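Group 1 truncated hemoglobin (PDB 3AQ9) binds one heme per subunit and, as a truncated globin, probably takes up oxygen at the heme iron and takes part in nitric oxide detoxification. Local coordinates at residues E32-F37 / F83-E88. The protein carries 1 engineered substitution. Residues are numbered along the deposited sequence; the frame is centred on the assembly and turned at random.
With HEM (protoporphyrin IX containing Fe), chain C.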
loop_
_atom_site.group_PDB
_atom_site.type_symbol
_atom_site.label_atom_id
_atom_site.label_comp_id
_atom_site.label_asym_id
_atom_site.label_seq_id
_atom_site.Cartn_x
_atom_site.Cartn_y
_atom_site.Cartn_z
ATOM N N GLU A 32 8.949 -12.774 4.382
ATOM C CA GLU A 32 10.326 -12.671 4.890
ATOM C C GLU A 32 11.048 -11.547 4.201
ATOM O O GLU A 32 12.066 -11.027 4.722
ATOM C CB GLU A 32 11.145 -13.986 4.531
ATOM C CG GLU A 32 10.546 -15.232 5.295
ATOM C CD GLU A 32 10.545 -15.110 6.804
ATOM O OE1 GLU A 32 11.394 -14.497 7.388
ATOM O OE2 GLU A 32 9.535 -15.577 7.411
ATOM N N ARG A 33 10.584 -11.152 3.004
ATOM C CA ARG A 33 11.336 -10.072 2.342
ATOM C C ARG A 33 11.174 -8.725 3.025
ATOM O O ARG A 33 12.021 -7.853 2.866
ATOM C CB ARG A 33 10.884 -9.856 0.881
ATOM C CG ARG A 33 11.140 -11.070 0.070
ATOM C CD ARG A 33 10.434 -10.938 -1.327
ATOM N NE ARG A 33 8.951 -11.131 -1.133
ATOM C CZ ARG A 33 8.113 -11.155 -2.183
ATOM N NH1 ARG A 33 8.595 -11.016 -3.422
ATOM N NH2 ARG A 33 6.781 -11.330 -1.953
ATOM N N VAL A 34 10.086 -8.520 3.748
ATOM C CA VAL A 34 9.811 -7.173 4.192
ATOM C C VAL A 34 9.261 -7.064 5.653
ATOM O O VAL A 34 9.157 -5.955 6.180
ATOM C CB VAL A 34 8.723 -6.441 3.274
ATOM C CG1 VAL A 34 9.396 -6.002 1.928
ATOM C CG2 VAL A 34 7.477 -7.341 3.058
ATOM N N LYS A 35 8.916 -8.159 6.291
ATOM C CA LYS A 35 8.177 -8.006 7.538
ATOM C C LYS A 35 9.008 -7.272 8.573
ATOM O O LYS A 35 8.511 -6.555 9.442
ATOM C CB LYS A 35 7.776 -9.388 8.089
ATOM C CG LYS A 35 8.989 -10.323 8.506
ATOM C CD LYS A 35 8.510 -11.650 8.905
ATOM C CE LYS A 35 9.733 -12.287 9.733
ATOM N NZ LYS A 35 9.507 -13.669 9.770
ATOM N N HIS A 36 10.329 -7.491 8.524
ATOM C CA HIS A 36 11.155 -6.922 9.623
ATOM C C HIS A 36 11.236 -5.386 9.616
ATOM O O HIS A 36 11.624 -4.827 10.618
ATOM C CB HIS A 36 12.594 -7.444 9.465
ATOM C CG HIS A 36 13.062 -7.430 8.039
ATOM N ND1 HIS A 36 12.717 -8.412 7.121
ATOM C CD2 HIS A 36 13.874 -6.542 7.372
ATOM C CE1 HIS A 36 13.394 -8.186 5.997
ATOM N NE2 HIS A 36 14.058 -7.035 6.096
ATOM N N PHE A 37 10.963 -4.709 8.473
ATOM C CA PHE A 37 11.022 -3.265 8.428
ATOM C C PHE A 37 10.030 -2.625 9.405
ATOM O O PHE A 37 10.236 -1.495 9.844
ATOM C CB PHE A 37 10.756 -2.723 7.015
ATOM C CG PHE A 37 11.918 -2.979 6.110
ATOM C CD1 PHE A 37 11.884 -4.063 5.250
ATOM C CD2 PHE A 37 13.022 -2.134 6.136
ATOM C CE1 PHE A 37 12.989 -4.385 4.410
ATOM C CE2 PHE A 37 14.115 -2.416 5.301
ATOM C CZ PHE A 37 14.090 -3.567 4.474
ATOM N N PHE A 83 10.133 -3.345 -2.888
ATOM C CA PHE A 83 8.932 -2.736 -3.466
ATOM C C PHE A 83 8.164 -3.787 -4.225
ATOM O O PHE A 83 6.934 -3.795 -4.161
ATOM C CB PHE A 83 9.374 -1.601 -4.444
ATOM C CG PHE A 83 8.194 -0.722 -4.907
ATOM C CD1 PHE A 83 7.945 0.454 -4.248
ATOM C CD2 PHE A 83 7.467 -1.092 -6.056
ATOM C CE1 PHE A 83 6.931 1.318 -4.633
ATOM C CE2 PHE A 83 6.408 -0.256 -6.505
ATOM C CZ PHE A 83 6.140 0.951 -5.760
ATOM N N ASP A 84 8.831 -4.684 -4.960
ATOM C CA ASP A 84 8.072 -5.781 -5.583
ATOM C C ASP A 84 7.253 -6.631 -4.607
ATOM O O ASP A 84 6.122 -7.013 -4.847
ATOM C CB ASP A 84 9.028 -6.777 -6.271
ATOM C CG ASP A 84 9.623 -6.204 -7.587
ATOM O OD1 ASP A 84 10.510 -6.865 -8.135
ATOM O OD2 ASP A 84 9.171 -5.124 -8.066
ATOM N N ALA A 85 7.809 -6.850 -3.415
ATOM C CA ALA A 85 7.075 -7.641 -2.425
ATOM C C ALA A 85 5.826 -6.877 -1.969
ATOM O O ALA A 85 4.776 -7.485 -1.757
ATOM C CB ALA A 85 8.024 -7.919 -1.164
ATOM N N ILE A 86 5.986 -5.580 -1.753
ATOM C CA ILE A 86 4.777 -4.792 -1.361
ATOM C C ILE A 86 3.724 -4.900 -2.465
ATOM O O ILE A 86 2.543 -5.118 -2.163
ATOM C CB ILE A 86 5.136 -3.293 -1.085
ATOM C CG1 ILE A 86 6.046 -3.222 0.148
ATOM C CG2 ILE A 86 3.814 -2.379 -1.077
ATOM C CD1 ILE A 86 5.478 -3.778 1.406
ATOM N N ILE A 87 4.082 -4.653 -3.716
ATOM C CA ILE A 87 3.049 -4.737 -4.793
ATOM C C ILE A 87 2.454 -6.123 -4.891
ATOM O O ILE A 87 1.188 -6.260 -4.993
ATOM C CB ILE A 87 3.684 -4.428 -6.174
ATOM C CG1 ILE A 87 4.172 -2.988 -6.164
ATOM C CG2 ILE A 87 2.703 -4.741 -7.339
ATOM C CD1 ILE A 87 3.014 -1.858 -6.197
ATOM N N GLU A 88 3.302 -7.173 -4.781
ATOM C CA GLU A 88 2.725 -8.525 -4.836
ATOM C C GLU A 88 1.700 -8.778 -3.699
ATOM O O GLU A 88 0.654 -9.424 -3.920
ATOM C CB GLU A 88 3.762 -9.632 -4.680
ATOM C CG GLU A 88 4.671 -9.580 -5.974
ATOM C CD GLU A 88 5.910 -10.453 -5.818
ATOM O OE1 GLU A 88 6.059 -11.190 -4.845
ATOM O OE2 GLU A 88 6.750 -10.353 -6.752
HETATM C CHA HEM C . 5.948 4.494 6.203
HETATM C CHB HEM C . 8.119 0.252 5.015
HETATM C CHC HEM C . 6.574 0.744 0.475
HETATM C CHD HEM C . 3.325 4.031 2.117
HETATM C C1A HEM C . 6.665 3.311 6.260
HETATM C C2A HEM C . 7.412 2.810 7.425
HETATM C C3A HEM C . 7.953 1.656 7.099
HETATM C C4A HEM C . 7.659 1.364 5.714
HETATM C CMA HEM C . 8.806 0.674 7.921
HETATM C CAA HEM C . 7.361 3.505 8.844
HETATM C CBA HEM C . 8.569 3.972 9.684
HETATM C CGA HEM C . 7.758 4.126 11.111
HETATM O O1A HEM C . 7.012 5.159 11.272
HETATM O O2A HEM C . 7.491 3.117 11.871
HETATM C C1B HEM C . 7.922 0.102 3.613
HETATM C C2B HEM C . 8.646 -0.916 2.870
HETATM C C3B HEM C . 8.291 -0.710 1.592
HETATM C C4B HEM C . 7.321 0.354 1.617
HETATM C CMB HEM C . 9.643 -1.952 3.388
HETATM C CAB HEM C . 8.837 -1.501 0.396
HETATM C CBB HEM C . 9.176 -0.717 -0.616
HETATM C C1C HEM C . 5.492 1.637 0.549
HETATM C C2C HEM C . 4.545 1.867 -0.516
HETATM C C3C HEM C . 3.661 2.752 -0.014
HETATM C C4C HEM C . 4.011 3.090 1.333
HETATM C CMC HEM C . 4.592 1.136 -1.921
HETATM C CAC HEM C . 2.362 3.346 -0.676
HETATM C CBC HEM C . 2.165 3.256 -1.990
HETATM C C1D HEM C . 3.795 4.446 3.370
HETATM C C2D HEM C . 3.102 5.448 4.136
HETATM C C3D HEM C . 3.905 5.588 5.331
HETATM C C4D HEM C . 4.981 4.667 5.169
HETATM C CMD HEM C . 1.834 6.258 3.828
HETATM C CAD HEM C . 3.616 6.501 6.493
HETATM C CBD HEM C . 4.154 7.861 6.352
HETATM C CGD HEM C . 3.657 8.707 7.547
HETATM O O1D HEM C . 3.702 9.932 7.469
HETATM O O2D HEM C . 3.490 8.109 8.694
HETATM N NA HEM C . 6.872 2.380 5.254
HETATM N NB HEM C . 7.077 0.974 2.900
HETATM N NC HEM C . 5.168 2.385 1.642
HETATM N ND HEM C . 4.937 3.889 4.004
HETATM FE FE HEM C . 6.047 2.422 3.450
HETATM O O HOH W 1 4.464 1.030 4.096
#
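Arg-33 lies across Ala-85 and reaches Glu-88 one turn further along helix 80-96. Its guanidinium rests with one face on the methyl of Ala-85, whose CB sits 3.3 Å above the centre of the plane. The chain bends at chi3 (-74°), and this lays the flat group over the methyl. The end-on edge then meets Glu-88 in a salt bridge. NH1 of Arg-33 donates a hydrogen bond to OE1 of Glu-88 at 2.9 Å, and NH2 of Arg-33 donates one to that same OE1 at 3.0 Å. The oxygen lies in the guanidinium plane. The carboxylate is twisted 44° from it, and both nitrogens approach from one face of the carboxylate. Neither hydrogen bond is straight, as both donors converge on one oxygen. NH2 is also held by a salt bridge to Asp-31, so two acids fix the rotation of the guanidinium. An alanine in place of Arg-33 would probably leave both Glu-88 and Asp-31 without this cationic partner and take away the flat group that covers one side of the Ala-85 methyl. On the heme side of the ion pair, Val-34 CG1 packs against Ala-85 CB at 3.9 Å. The other methyl of Val-34, CG2, faces CD1 of Ile-86 more loosely. Ile-86 also lays CG1 against the heme vinyl carbon CAB, at 3.3 Å. The contact thus joins the loop after helix 13-28 to helix 80-96, at the wall of the heme pocket, which Ile-86 lines, in a 2/2 globin fold.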